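Local coordinates for protein carboxylesterase YbfK (Bacillus subtilis, PDB 4CCY) that hydrolyses carboxylic esters to an alcohol and a carboxylate, as an alpha/beta hydrolase with carboxylesterase activity in vitro, at residues L15-A20 against Q197-A202; S67-P72 against A126-G131; E156-F161 against E254-L259; A170-A175 against A202-Q207. All blocks are in the same frame, centred on the assembly; numbering follows the deposited sequence.

Contact 1: residues L15-A20 against Q197-A202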
loop_
_atom_site.group_PDB
_atom_site.type_symbol
_atom_site.label_atom_id
_atom_site.label_comp_id
_atom_site.label_asym_id
_atom_site.label_seq_id
_atom_site.Cartn_x
_atom_site.Cartn_y
_atom_site.Cartn_z
ATOM N N LEU A 15 -2.125 18.734 -13.390
ATOM C CA LEU A 15 -0.823 19.377 -13.325
ATOM C C LEU A 15 -0.463 19.734 -11.884
ATOM O O LEU A 15 0.652 19.489 -11.439
ATOM C CB LEU A 15 -0.809 20.626 -14.209
ATOM C CG LEU A 15 0.534 21.307 -14.487
ATOM C CD1 LEU A 15 1.533 20.366 -15.153
ATOM C CD2 LEU A 15 0.299 22.548 -15.334
ATOM N N ARG A 16 -1.419 20.301 -11.156
ATOM C CA ARG A 16 -1.192 20.676 -9.770
ATOM C C ARG A 16 -0.867 19.453 -8.905
ATOM O O ARG A 16 -0.027 19.536 -8.002
ATOM C CB ARG A 16 -2.371 21.476 -9.220
ATOM C CG ARG A 16 -2.315 22.946 -9.605
ATOM C CD ARG A 16 -3.461 23.733 -9.002
ATOM N NE ARG A 16 -4.570 23.884 -9.942
ATOM C CZ ARG A 16 -5.785 23.363 -9.781
ATOM N NH1 ARG A 16 -6.080 22.640 -8.702
ATOM N NH2 ARG A 16 -6.714 23.570 -10.703
ATOM N N PHE A 17 -1.515 18.324 -9.202
ATOM C CA PHE A 17 -1.223 17.071 -8.507
ATOM C C PHE A 17 0.184 16.523 -8.806
ATOM O O PHE A 17 0.944 16.209 -7.884
ATOM C CB PHE A 17 -2.274 15.992 -8.804
ATOM C CG PHE A 17 -1.881 14.629 -8.310
ATOM C CD1 PHE A 17 -1.872 14.345 -6.937
ATOM C CD2 PHE A 17 -1.486 13.636 -9.202
ATOM C CE1 PHE A 17 -1.501 13.086 -6.469
ATOM C CE2 PHE A 17 -1.106 12.382 -8.741
ATOM C CZ PHE A 17 -1.112 12.109 -7.372
ATOM N N TYR A 18 0.506 16.403 -10.093
ATOM C CA TYR A 18 1.840 16.003 -10.530
ATOM C C TYR A 18 2.904 16.915 -9.912
ATOM O O TYR A 18 3.931 16.440 -9.445
ATOM C CB TYR A 18 1.930 15.961 -12.074
ATOM C CG TYR A 18 1.555 14.613 -12.698
ATOM C CD1 TYR A 18 0.241 14.135 -12.659
ATOM C CD2 TYR A 18 2.525 13.822 -13.341
ATOM C CE1 TYR A 18 -0.096 12.906 -13.222
ATOM C CE2 TYR A 18 2.201 12.591 -13.914
ATOM C CZ TYR A 18 0.889 12.134 -13.845
ATOM O OH TYR A 18 0.561 10.910 -14.403
ATOM N N GLN A 19 2.629 18.219 -9.869
ATOM C CA GLN A 19 3.538 19.166 -9.234
ATOM C C GLN A 19 3.692 18.876 -7.740
ATOM O O GLN A 19 4.810 18.825 -7.236
ATOM C CB GLN A 19 3.109 20.621 -9.485
ATOM C CG GLN A 19 3.425 21.125 -10.895
ATOM C CD GLN A 19 2.828 22.495 -11.197
ATOM O OE1 GLN A 19 2.121 23.078 -10.372
ATOM N NE2 GLN A 19 3.119 23.020 -12.384
ATOM N N ALA A 20 2.576 18.663 -7.044
ATOM C CA ALA A 20 2.618 18.329 -5.622
ATOM C C ALA A 20 3.385 17.022 -5.343
ATOM O O ALA A 20 4.155 16.956 -4.387
ATOM C CB ALA A 20 1.209 18.281 -5.031
ATOM N N GLN A 197 0.390 16.059 2.967
ATOM C CA GLN A 197 -0.923 16.671 3.164
ATOM C C GLN A 197 -1.381 17.319 1.864
ATOM O O GLN A 197 -2.487 17.056 1.375
ATOM C CB GLN A 197 -0.843 17.735 4.268
ATOM C CG GLN A 197 -2.159 18.448 4.576
ATOM C CD GLN A 197 -3.065 17.656 5.502
ATOM O OE1 GLN A 197 -2.597 16.807 6.266
ATOM N NE2 GLN A 197 -4.373 17.930 5.440
ATOM N N ARG A 198 -0.501 18.130 1.285
ATOM C CA ARG A 198 -0.821 18.884 0.086
ATOM C C ARG A 198 -1.106 17.975 -1.115
ATOM O O ARG A 198 -2.089 18.178 -1.834
ATOM C CB ARG A 198 0.310 19.871 -0.226
ATOM C CG ARG A 198 0.202 20.511 -1.595
ATOM C CD ARG A 198 -0.759 21.683 -1.554
ATOM N NE ARG A 198 -1.294 21.997 -2.878
ATOM C CZ ARG A 198 -2.489 21.604 -3.310
ATOM N NH1 ARG A 198 -3.274 20.871 -2.524
ATOM N NH2 ARG A 198 -2.902 21.948 -4.526
ATOM N N GLN A 199 -0.250 16.969 -1.305
ATOM C CA GLN A 199 -0.345 16.060 -2.437
ATOM C C GLN A 199 -1.655 15.278 -2.431
ATOM O O GLN A 199 -2.340 15.199 -3.451
ATOM C CB GLN A 199 0.846 15.098 -2.470
ATOM C CG GLN A 199 0.774 14.127 -3.638
ATOM C CD GLN A 199 1.837 13.048 -3.612
ATOM O OE1 GLN A 199 2.930 13.250 -3.100
ATOM N NE2 GLN A 199 1.526 11.902 -4.192
ATOM N N ILE A 200 -1.994 14.709 -1.280
ATOM C CA ILE A 200 -3.224 13.943 -1.123
ATOM C C ILE A 200 -4.469 14.802 -1.396
ATOM O O ILE A 200 -5.399 14.352 -2.078
ATOM C CB ILE A 200 -3.292 13.277 0.274
ATOM C CG1 ILE A 200 -2.174 12.242 0.408
ATOM C CG2 ILE A 200 -4.659 12.643 0.514
ATOM C CD1 ILE A 200 -1.969 11.763 1.824
ATOM N N VAL A 201 -4.476 16.031 -0.872
ATOM C CA VAL A 201 -5.564 16.986 -1.119
ATOM C C VAL A 201 -5.685 17.284 -2.610
ATOM O O VAL A 201 -6.774 17.206 -3.169
ATOM C CB VAL A 201 -5.399 18.283 -0.290
ATOM C CG1 VAL A 201 -6.396 19.362 -0.715
ATOM C CG2 VAL A 201 -5.570 17.982 1.189
ATOM N N ALA A 202 -4.554 17.569 -3.254
ATOM C CA ALA A 202 -4.516 17.879 -4.690
ATOM C C ALA A 202 -4.901 16.662 -5.533
ATOM O O ALA A 202 -5.474 16.800 -6.614
ATOM C CB ALA A 202 -3.141 18.412 -5.091
#
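Ala20 and Phe17 press against Gln199 and Ala202 along the tight seam between two nearly antiparallel helices; the axes of segments 15-20 and 197-202 come to 8.6 Å with 157° between their directions. Alanine makes such closeness possible: Ala20 CB rests 3.8 Å from Gln199 CA, touching the backbone of the partner helix, and lies 4.4 Å from Ala202 CB, so small residues from both helices meet at the centre. Beside them is the Phe17 ring. With CG anti to the backbone N (chi1 170°), its CD1 comes edge-on, near the ring plane, to Gln199 O at 3.6 Å, while CE1 touches Gln199 CG at 3.8 Å. The glutamine chain, extended beyond CG, runs obliquely past the phenyl, the amide plane turned 67° from the ring. Its methylene part suits an apolar seam, and its buried amide is satisfied beyond it: OE1 is hydrogen-bonded to Ser24 OG and NE2 to Ser66 OG. In the fold this is helix-on-helix packing between helix 12-24, near the start of the chain, and helix 194-205, which belongs to the helical insertion between strands 146-152 and 236-241, where alpha/beta hydrolases commonly carry a cap. On the solvent side the packing is much looser. The long Arg198 chain brings its end closer to segment 15-20, CG lying 4.2 Å from Ala20 CB, while exposed Arg16 contributes little. The two like charges stay apart, Arg16 NH1 being 5.3 Å from Arg198 NH2, and Glu205 offers the latter a long, weak ion pair.

Contact 2: residues S67-P72 against A126-G131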
loop_
_atom_site.group_PDB
_atom_site.type_symbol
_atom_site.label_atom_id
_atom_site.label_comp_id
_atom_site.label_asym_id
_atom_site.label_seq_id
_atom_site.Cartn_x
_atom_site.Cartn_y
_atom_site.Cartn_z
ATOM N N SER A 67 3.528 6.268 -4.026
ATOM C CA SER A 67 4.841 5.795 -3.552
ATOM C C SER A 67 5.637 6.806 -2.720
ATOM O O SER A 67 6.584 6.425 -2.016
ATOM C CB SER A 67 5.687 5.310 -4.732
ATOM O OG SER A 67 5.180 4.073 -5.196
ATOM N N ALA A 68 5.250 8.079 -2.804
ATOM C CA ALA A 68 5.884 9.155 -2.023
ATOM C C ALA A 68 5.897 8.887 -0.502
ATOM O O ALA A 68 6.812 9.319 0.201
ATOM C CB ALA A 68 5.217 10.501 -2.318
ATOM N N MET A 69 4.889 8.163 -0.015
ATOM C CA MET A 69 4.725 7.886 1.426
ATOM C C MET A 69 5.838 7.024 2.039
ATOM O O MET A 69 5.984 6.982 3.262
ATOM C CB MET A 69 3.354 7.263 1.720
ATOM C CG MET A 69 3.143 5.882 1.102
ATOM S SD MET A 69 1.870 4.962 1.979
ATOM C CE MET A 69 2.825 4.330 3.363
ATOM N N TRP A 70 6.629 6.359 1.203
ATOM C CA TRP A 70 7.753 5.565 1.701
ATOM C C TRP A 70 9.009 6.330 2.077
ATOM O O TRP A 70 10.006 5.712 2.457
ATOM C CB TRP A 70 8.104 4.430 0.725
ATOM C CG TRP A 70 6.940 3.513 0.454
ATOM C CD1 TRP A 70 6.252 3.343 -0.746
ATOM C CD2 TRP A 70 6.260 2.629 1.411
ATOM N NE1 TRP A 70 5.237 2.433 -0.602
ATOM C CE2 TRP A 70 5.188 1.966 0.666
ATOM C CE3 TRP A 70 6.439 2.319 2.765
ATOM C CZ2 TRP A 70 4.340 1.041 1.265
ATOM C CZ3 TRP A 70 5.572 1.400 3.362
ATOM C CH2 TRP A 70 4.551 0.769 2.629
ATOM N N TYR A 71 8.995 7.662 2.006
ATOM C CA TYR A 71 10.222 8.435 2.334
ATOM C C TYR A 71 10.871 8.101 3.703
ATOM O O TYR A 71 12.087 8.063 3.790
ATOM C CB TYR A 71 10.045 9.961 2.145
ATOM C CG TYR A 71 9.193 10.608 3.203
ATOM C CD1 TYR A 71 9.754 11.067 4.407
ATOM C CD2 TYR A 71 7.820 10.735 3.029
ATOM C CE1 TYR A 71 8.959 11.629 5.399
ATOM C CE2 TYR A 71 7.019 11.299 4.021
ATOM C CZ TYR A 71 7.592 11.745 5.193
ATOM O OH TYR A 71 6.789 12.304 6.170
ATOM N N PRO A 72 10.076 7.846 4.769
ATOM C CA PRO A 72 10.804 7.610 6.034
ATOM C C PRO A 72 11.201 6.144 6.261
ATOM O O PRO A 72 11.773 5.808 7.291
ATOM C CB PRO A 72 9.793 8.049 7.092
ATOM C CG PRO A 72 8.464 7.783 6.468
ATOM C CD PRO A 72 8.615 7.849 4.980
ATOM N N ALA A 126 6.042 -5.491 0.625
ATOM C CA ALA A 126 5.586 -4.792 1.835
ATOM C C ALA A 126 4.585 -3.751 1.423
ATOM O O ALA A 126 4.797 -3.052 0.433
ATOM C CB ALA A 126 6.751 -4.151 2.593
ATOM N N GLY A 127 3.487 -3.655 2.162
ATOM C CA GLY A 127 2.423 -2.750 1.775
ATOM C C GLY A 127 1.550 -2.243 2.899
ATOM O O GLY A 127 1.390 -2.901 3.929
ATOM N N LEU A 128 0.961 -1.075 2.671
ATOM C CA LEU A 128 0.085 -0.452 3.640
ATOM C C LEU A 128 -1.330 -0.303 3.099
ATOM O O LEU A 128 -1.515 0.119 1.962
ATOM C CB LEU A 128 0.627 0.926 4.028
ATOM C CG LEU A 128 -0.244 1.663 5.049
ATOM C CD1 LEU A 128 0.307 1.442 6.450
ATOM C CD2 LEU A 128 -0.312 3.148 4.742
ATOM N N SER A 129 -2.325 -0.635 3.926
ATOM C CA SER A 129 -3.726 -0.376 3.607
ATOM C C SER A 129 -4.121 -1.077 2.297
ATOM O O SER A 129 -4.025 -2.306 2.220
ATOM C CB SER A 129 -3.985 1.139 3.600
ATOM O OG SER A 129 -5.345 1.438 3.818
ATOM N N LEU A 130 -4.557 -0.323 1.283
ATOM C CA LEU A 130 -4.817 -0.889 -0.064
ATOM C C LEU A 130 -3.697 -1.786 -0.613
ATOM O O LEU A 130 -3.948 -2.904 -1.079
ATOM C CB LEU A 130 -5.113 0.212 -1.082
ATOM C CG LEU A 130 -5.387 -0.180 -2.548
ATOM C CD1 LEU A 130 -6.621 -1.078 -2.673
ATOM C CD2 LEU A 130 -5.564 1.067 -3.390
ATOM N N GLY A 131 -2.464 -1.297 -0.594
ATOM C CA GLY A 131 -1.348 -2.126 -1.028
ATOM C C GLY A 131 -1.162 -3.356 -0.146
ATOM O O GLY A 131 -0.705 -4.393 -0.605
#
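Met69 and Leu128 cross obliquely in purely apolar contact, the methionine methyl CE lying 3.6 Å from Leu128 CD2. Met69 CG occupies the position between the backbone N and the carbonyl carbon (chi1 65°), and the chain then bends at chi3 (-82°), placing CE toward the leucine. The same methyl sits 3.9 Å above one face of the Trp70 indole, offset toward its rim, so the flexible thioether fills the angle between ring and leucine. Aromatic packing makes up the second group. The benzene end of Trp70 points at the strand: CH2 lies 4.2 Å from Leu128 CB and meets Leu128 N at the ring edge, 4.0 Å away. Gly127 CA and Ala126 O also come near the ring, both obliquely, the former 4.2 Å from Trp70 CH2. A broad, rigid indole suits this place because it spans the long gap from the 3-10 turn 67-70 to the backbone of the central sheet. Backbone hydrogen bonds form the third group. Ala126, Gly127 and Leu128 are bonded to strands 56-60 and 146-152 on their two sides, and then the chain turns sharply through Ser129, whose phi of 59° is unusual for a serine. Gly127, Ser129 and Gly131 fit the GxSxG nucleophile elbow; Gly127, having no side chain, suits the tight turn in which Gly131 O lies close. The segments thus meet largely by van der Waals packing of apolar side chains, while the hydroxyl of Ser129, the probable nucleophile, has its hydrogen-bond partner outside the contact, in His273 NE2.

Contact 3: residues E156-F161 against E254-L259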
loop_
_atom_site.group_PDB
_atom_site.type_symbol
_atom_site.label_atom_id
_atom_site.label_comp_id
_atom_site.label_asym_id
_atom_site.label_seq_id
_atom_site.Cartn_x
_atom_site.Cartn_y
_atom_site.Cartn_z
ATOM N N GLU A 156 -9.462 -3.547 5.037
ATOM C CA GLU A 156 -10.205 -4.783 5.328
ATOM C C GLU A 156 -9.286 -5.998 5.288
ATOM O O GLU A 156 -8.300 -6.045 6.028
ATOM C CB GLU A 156 -11.419 -4.948 4.406
ATOM C CG GLU A 156 -12.536 -3.978 4.738
ATOM C CD GLU A 156 -13.892 -4.430 4.245
ATOM O OE1 GLU A 156 -13.954 -5.161 3.233
ATOM O OE2 GLU A 156 -14.899 -4.042 4.873
ATOM N N ALA A 157 -9.607 -6.969 4.430
ATOM C CA ALA A 157 -8.834 -8.206 4.293
ATOM C C ALA A 157 -9.058 -9.182 5.447
ATOM O O ALA A 157 -9.437 -10.331 5.211
ATOM C CB ALA A 157 -7.344 -7.915 4.095
ATOM N N PHE A 158 -8.833 -8.733 6.687
ATOM C CA PHE A 158 -9.001 -9.612 7.857
ATOM C C PHE A 158 -10.274 -9.383 8.663
ATOM O O PHE A 158 -10.705 -10.275 9.391
ATOM C CB PHE A 158 -7.761 -9.555 8.755
ATOM C CG PHE A 158 -6.526 -10.013 8.059
ATOM C CD1 PHE A 158 -6.233 -11.368 7.970
ATOM C CD2 PHE A 158 -5.686 -9.092 7.428
ATOM C CE1 PHE A 158 -5.099 -11.805 7.297
ATOM C CE2 PHE A 158 -4.556 -9.523 6.752
ATOM C CZ PHE A 158 -4.264 -10.875 6.682
ATOM N N ILE A 159 -10.861 -8.192 8.530
ATOM C CA ILE A 159 -12.115 -7.844 9.185
ATOM C C ILE A 159 -12.814 -6.718 8.393
ATOM O O ILE A 159 -12.168 -6.026 7.598
ATOM C CB ILE A 159 -11.871 -7.467 10.676
ATOM C CG1 ILE A 159 -13.087 -7.808 11.549
ATOM C CG2 ILE A 159 -11.440 -6.020 10.839
ATOM C CD1 ILE A 159 -13.174 -9.277 11.914
ATOM N N SER A 160 -14.131 -6.576 8.579
ATOM C CA SER A 160 -14.944 -5.545 7.902
ATOM C C SER A 160 -14.649 -4.137 8.405
ATOM O O SER A 160 -14.329 -3.955 9.583
ATOM C CB SER A 160 -16.433 -5.813 8.133
ATOM O OG SER A 160 -16.808 -7.057 7.591
ATOM N N PHE A 161 -14.776 -3.146 7.521
ATOM C CA PHE A 161 -14.640 -1.728 7.892
ATOM C C PHE A 161 -15.753 -1.334 8.846
ATOM O O PHE A 161 -16.832 -1.943 8.826
ATOM C CB PHE A 161 -14.798 -0.824 6.670
ATOM C CG PHE A 161 -13.569 -0.695 5.813
ATOM C CD1 PHE A 161 -12.301 -0.575 6.377
ATOM C CD2 PHE A 161 -13.691 -0.636 4.425
ATOM C CE1 PHE A 161 -11.176 -0.431 5.568
ATOM C CE2 PHE A 161 -12.571 -0.491 3.611
ATOM C CZ PHE A 161 -11.312 -0.393 4.184
ATOM N N GLU A 254 -6.895 -11.096 16.134
ATOM C CA GLU A 254 -7.340 -12.408 16.612
ATOM C C GLU A 254 -7.650 -13.383 15.462
ATOM O O GLU A 254 -7.158 -14.528 15.442
ATOM C CB GLU A 254 -8.548 -12.271 17.552
ATOM C CG GLU A 254 -8.185 -11.737 18.930
ATOM C CD GLU A 254 -9.328 -11.825 19.926
ATOM O OE1 GLU A 254 -10.186 -12.729 19.790
ATOM O OE2 GLU A 254 -9.365 -10.999 20.863
ATOM N N ARG A 255 -8.447 -12.917 14.500
ATOM C CA ARG A 255 -8.812 -13.720 13.330
ATOM C C ARG A 255 -7.585 -14.168 12.511
ATOM O O ARG A 255 -7.425 -15.355 12.217
ATOM C CB ARG A 255 -9.830 -12.965 12.457
ATOM C CG ARG A 255 -10.563 -13.854 11.482
ATOM C CD ARG A 255 -11.675 -13.144 10.714
ATOM N NE ARG A 255 -12.118 -14.023 9.635
ATOM C CZ ARG A 255 -11.805 -13.884 8.345
ATOM N NH1 ARG A 255 -11.091 -12.850 7.924
ATOM N NH2 ARG A 255 -12.242 -14.782 7.462
ATOM N N ALA A 256 -6.718 -13.224 12.161
ATOM C CA ALA A 256 -5.508 -13.542 11.400
ATOM C C ALA A 256 -4.612 -14.539 12.143
ATOM O O ALA A 256 -4.124 -15.505 11.553
ATOM C CB ALA A 256 -4.735 -12.274 11.083
ATOM N N SER A 257 -4.406 -14.289 13.440
ATOM C CA SER A 257 -3.576 -15.140 14.283
ATOM C C SER A 257 -4.078 -16.576 14.312
ATOM O O SER A 257 -3.282 -17.502 14.297
ATOM C CB SER A 257 -3.497 -14.584 15.706
ATOM O OG SER A 257 -2.763 -13.377 15.716
ATOM N N VAL A 258 -5.394 -16.750 14.328
ATOM C CA VAL A 258 -5.996 -18.082 14.394
ATOM C C VAL A 258 -5.880 -18.813 13.051
ATOM O O VAL A 258 -5.564 -20.003 13.017
ATOM C CB VAL A 258 -7.481 -18.035 14.844
ATOM C CG1 VAL A 258 -8.131 -19.416 14.751
ATOM C CG2 VAL A 258 -7.595 -17.526 16.274
ATOM N N LEU A 259 -6.129 -18.096 11.957
ATOM C CA LEU A 259 -6.309 -18.728 10.652
ATOM C C LEU A 259 -5.046 -18.907 9.810
ATOM O O LEU A 259 -4.901 -19.921 9.141
ATOM C CB LEU A 259 -7.393 -17.992 9.840
ATOM C CG LEU A 259 -8.794 -17.979 10.475
ATOM C CD1 LEU A 259 -9.704 -17.017 9.742
ATOM C CD2 LEU A 259 -9.411 -19.380 10.539
#
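The Phe158 ring stands obliquely against Ala256, whose methyl CB lies 3.6 Å from CD1 and 3.8 Å from CE1; a residue this small lets the phenyl come close to the helix. Next to it, Arg255 sends an extended chain from CG to NE past the Phe158 carbonyl, its CD 3.3 Å from Phe158 O. The guanidinium then turns back to the same oxygen: Arg255 NH1 donates to Phe158 O at 3.0 Å (154° at the hydrogen), approaching from above the carbonyl plane, 49° out of it. Arginine suits the site because its many N-H groups can serve several partners at once, NH2 binding Asp226 in a salt bridge and Phe224 O besides. Leu259 CD1 lies 3.6 Å above one guanidinium face. Helix 249-259 is the link between parallel strands 236-241 and 264-268, a beta-alpha-beta connection of the alpha/beta hydrolase sheet, whereas 156-161 follows shortly after strand 146-152, with a short, weakly bonded strand about 156-157 pairing with 222-223. This segment is folded on itself. Glu156 OE2 accepts the Phe161 N-H at 2.8 Å, and Glu156 CG lies 3.4 Å above the centre of the Phe161 ring. Toward the helix, Ile159 adds its CD1, close to Arg255 CD.

Contact 4: residues A170-A175 against A202-Q207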
loop_
_atom_site.group_PDB
_atom_site.type_symbol
_atom_site.label_atom_id
_atom_site.label_comp_id
_atom_site.label_asym_id
_atom_site.label_seq_id
_atom_site.Cartn_x
_atom_site.Cartn_y
_atom_site.Cartn_z
ATOM N N ALA A 170 -16.934 8.233 0.403
ATOM C CA ALA A 170 -17.921 8.849 -0.497
ATOM C C ALA A 170 -17.737 10.358 -0.647
ATOM O O ALA A 170 -18.140 10.941 -1.653
ATOM C CB ALA A 170 -19.328 8.545 -0.019
ATOM N N GLU A 171 -17.127 10.982 0.356
ATOM C CA GLU A 171 -16.914 12.430 0.353
ATOM C C GLU A 171 -15.571 12.888 -0.251
ATOM O O GLU A 171 -15.221 14.069 -0.185
ATOM C CB GLU A 171 -17.150 12.998 1.751
ATOM C CG GLU A 171 -18.612 12.828 2.163
ATOM C CD GLU A 171 -18.983 13.510 3.459
ATOM O OE1 GLU A 171 -18.101 13.777 4.296
ATOM O OE2 GLU A 171 -20.179 13.779 3.647
ATOM N N LEU A 172 -14.852 11.966 -0.884
ATOM C CA LEU A 172 -13.576 12.309 -1.525
ATOM C C LEU A 172 -13.798 12.903 -2.913
ATOM O O LEU A 172 -13.364 12.356 -3.927
ATOM C CB LEU A 172 -12.644 11.097 -1.561
ATOM C CG LEU A 172 -12.176 10.590 -0.192
ATOM C CD1 LEU A 172 -11.420 9.272 -0.319
ATOM C CD2 LEU A 172 -11.350 11.637 0.553
ATOM N N THR A 173 -14.481 14.041 -2.941
ATOM C CA THR A 173 -14.915 14.664 -4.188
ATOM C C THR A 173 -14.280 16.039 -4.399
ATOM O O THR A 173 -14.474 16.662 -5.435
ATOM C CB THR A 173 -16.444 14.799 -4.224
ATOM O OG1 THR A 173 -16.879 15.486 -3.046
ATOM C CG2 THR A 173 -17.111 13.412 -4.285
ATOM N N GLY A 174 -13.528 16.493 -3.399
ATOM C CA GLY A 174 -12.876 17.799 -3.411
ATOM C C GLY A 174 -12.026 17.966 -2.168
ATOM O O GLY A 174 -11.836 17.008 -1.413
ATOM N N ALA A 175 -11.534 19.183 -1.944
ATOM C CA ALA A 175 -10.589 19.475 -0.859
ATOM C C ALA A 175 -11.158 19.237 0.542
ATOM O O ALA A 175 -10.510 18.583 1.358
ATOM C CB ALA A 175 -10.047 20.895 -0.981
ATOM N N ALA A 202 -4.554 17.569 -3.254
ATOM C CA ALA A 202 -4.516 17.879 -4.690
ATOM C C ALA A 202 -4.901 16.662 -5.533
ATOM O O ALA A 202 -5.474 16.800 -6.614
ATOM C CB ALA A 202 -3.141 18.412 -5.091
ATOM N N GLY A 203 -4.583 15.472 -5.028
ATOM C CA GLY A 203 -4.981 14.221 -5.665
ATOM C C GLY A 203 -6.489 14.104 -5.749
ATOM O O GLY A 203 -7.034 13.787 -6.803
ATOM N N VAL A 204 -7.149 14.374 -4.627
ATOM C CA VAL A 204 -8.595 14.338 -4.530
ATOM C C VAL A 204 -9.247 15.464 -5.362
ATOM O O VAL A 204 -10.284 15.253 -5.991
ATOM C CB VAL A 204 -9.054 14.378 -3.046
ATOM C CG1 VAL A 204 -10.568 14.304 -2.944
ATOM C CG2 VAL A 204 -8.420 13.236 -2.251
ATOM N N GLU A 205 -8.634 16.646 -5.378
ATOM C CA GLU A 205 -9.125 17.758 -6.210
ATOM C C GLU A 205 -9.124 17.426 -7.701
ATOM O O GLU A 205 -10.002 17.861 -8.438
ATOM C CB GLU A 205 -8.327 19.030 -5.951
ATOM C CG GLU A 205 -8.683 19.668 -4.619
ATOM C CD GLU A 205 -7.863 20.899 -4.316
ATOM O OE1 GLU A 205 -6.634 20.896 -4.573
ATOM O OE2 GLU A 205 -8.452 21.876 -3.813
ATOM N N TRP A 206 -8.135 16.650 -8.128
ATOM C CA TRP A 206 -8.045 16.216 -9.509
ATOM C C TRP A 206 -9.166 15.268 -9.819
ATOM O O TRP A 206 -9.200 14.162 -9.307
ATOM C CB TRP A 206 -6.675 15.581 -9.777
ATOM C CG TRP A 206 -6.456 15.148 -11.213
ATOM C CD1 TRP A 206 -7.097 15.622 -12.356
ATOM C CD2 TRP A 206 -5.499 14.149 -11.702
ATOM N NE1 TRP A 206 -6.624 14.991 -13.482
ATOM C CE2 TRP A 206 -5.667 14.097 -13.161
ATOM C CE3 TRP A 206 -4.562 13.311 -11.101
ATOM C CZ2 TRP A 206 -4.912 13.246 -13.958
ATOM C CZ3 TRP A 206 -3.803 12.463 -11.918
ATOM C CH2 TRP A 206 -3.986 12.424 -13.307
ATOM N N GLN A 207 -10.097 15.708 -10.660
ATOM C CA GLN A 207 -11.237 14.885 -11.039
ATOM C C GLN A 207 -10.891 13.981 -12.219
ATOM O O GLN A 207 -10.991 14.388 -13.374
ATOM C CB GLN A 207 -12.462 15.760 -11.360
ATOM C CG GLN A 207 -12.988 16.548 -10.163
ATOM C CD GLN A 207 -13.197 15.682 -8.925
ATOM O OE1 GLN A 207 -12.499 15.837 -7.921
ATOM N NE2 GLN A 207 -14.151 14.761 -8.996
HETATM O O HOH W 1 -11.786 12.981 -6.210
#
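Val204 CG1 lies over one face of the flat peptide group joining Leu172 to Thr173, 3.5 Å from Leu172 C and 3.9 Å from Thr173 N. The other flat group is the Glu205 carboxylate, which Ala175 CB approaches at its OE2 end (3.4 Å). Val204 CG1 is anti to the backbone N (chi1 -179°), which carries that methyl to the loop; there it also meets Gly174 O at 3.4 Å and Leu172 CB at 4.1 Å. A compact branched residue fits against a surface made largely of backbone, while partly exposed Glu205 lies beside it. Leu172 is the centre of an inverse gamma turn, closed by a weak bond from Thr173 N to Glu171 O, which brings the chain round. A water bridges the segments, 2.8 Å from Leu172 O and 2.7 Å from Val204 O, although further acceptors compete for its protons. Val204 O lies in the last turn of its helix, where following amides run out. Gly174 holds the N-cap position of helix 175-186, and the loop coming from helix 164-170 passes over the C-terminal end of helix 194-205, while Val204 also touches Ala178 on helix 175-186 and Leu172 packs on Tyr181.

Contacts 1 and 4 share helix 194-205 and Ala202, their centres about 11 Å apart: contact 1 packs the N-terminal helix 12-24 on it, contact 4 the loop before helix 175-186. Contact 2 lies near the centre of the folded chain, about 17 Å from contact 1 between centres, which it touches through Ala68 and Gln199; its segments fall between those of contact 1 in sequence and precede those of contacts 3 and 4. It joins a 3-10 turn to the strand leading to the probable nucleophile Ser129. Contact 3, about 33 Å from contact 1 between centres, lies on the opposite side of the chain's centre; it joins a loop to helix 249-259, and its segments enclose contact 4 in sequence.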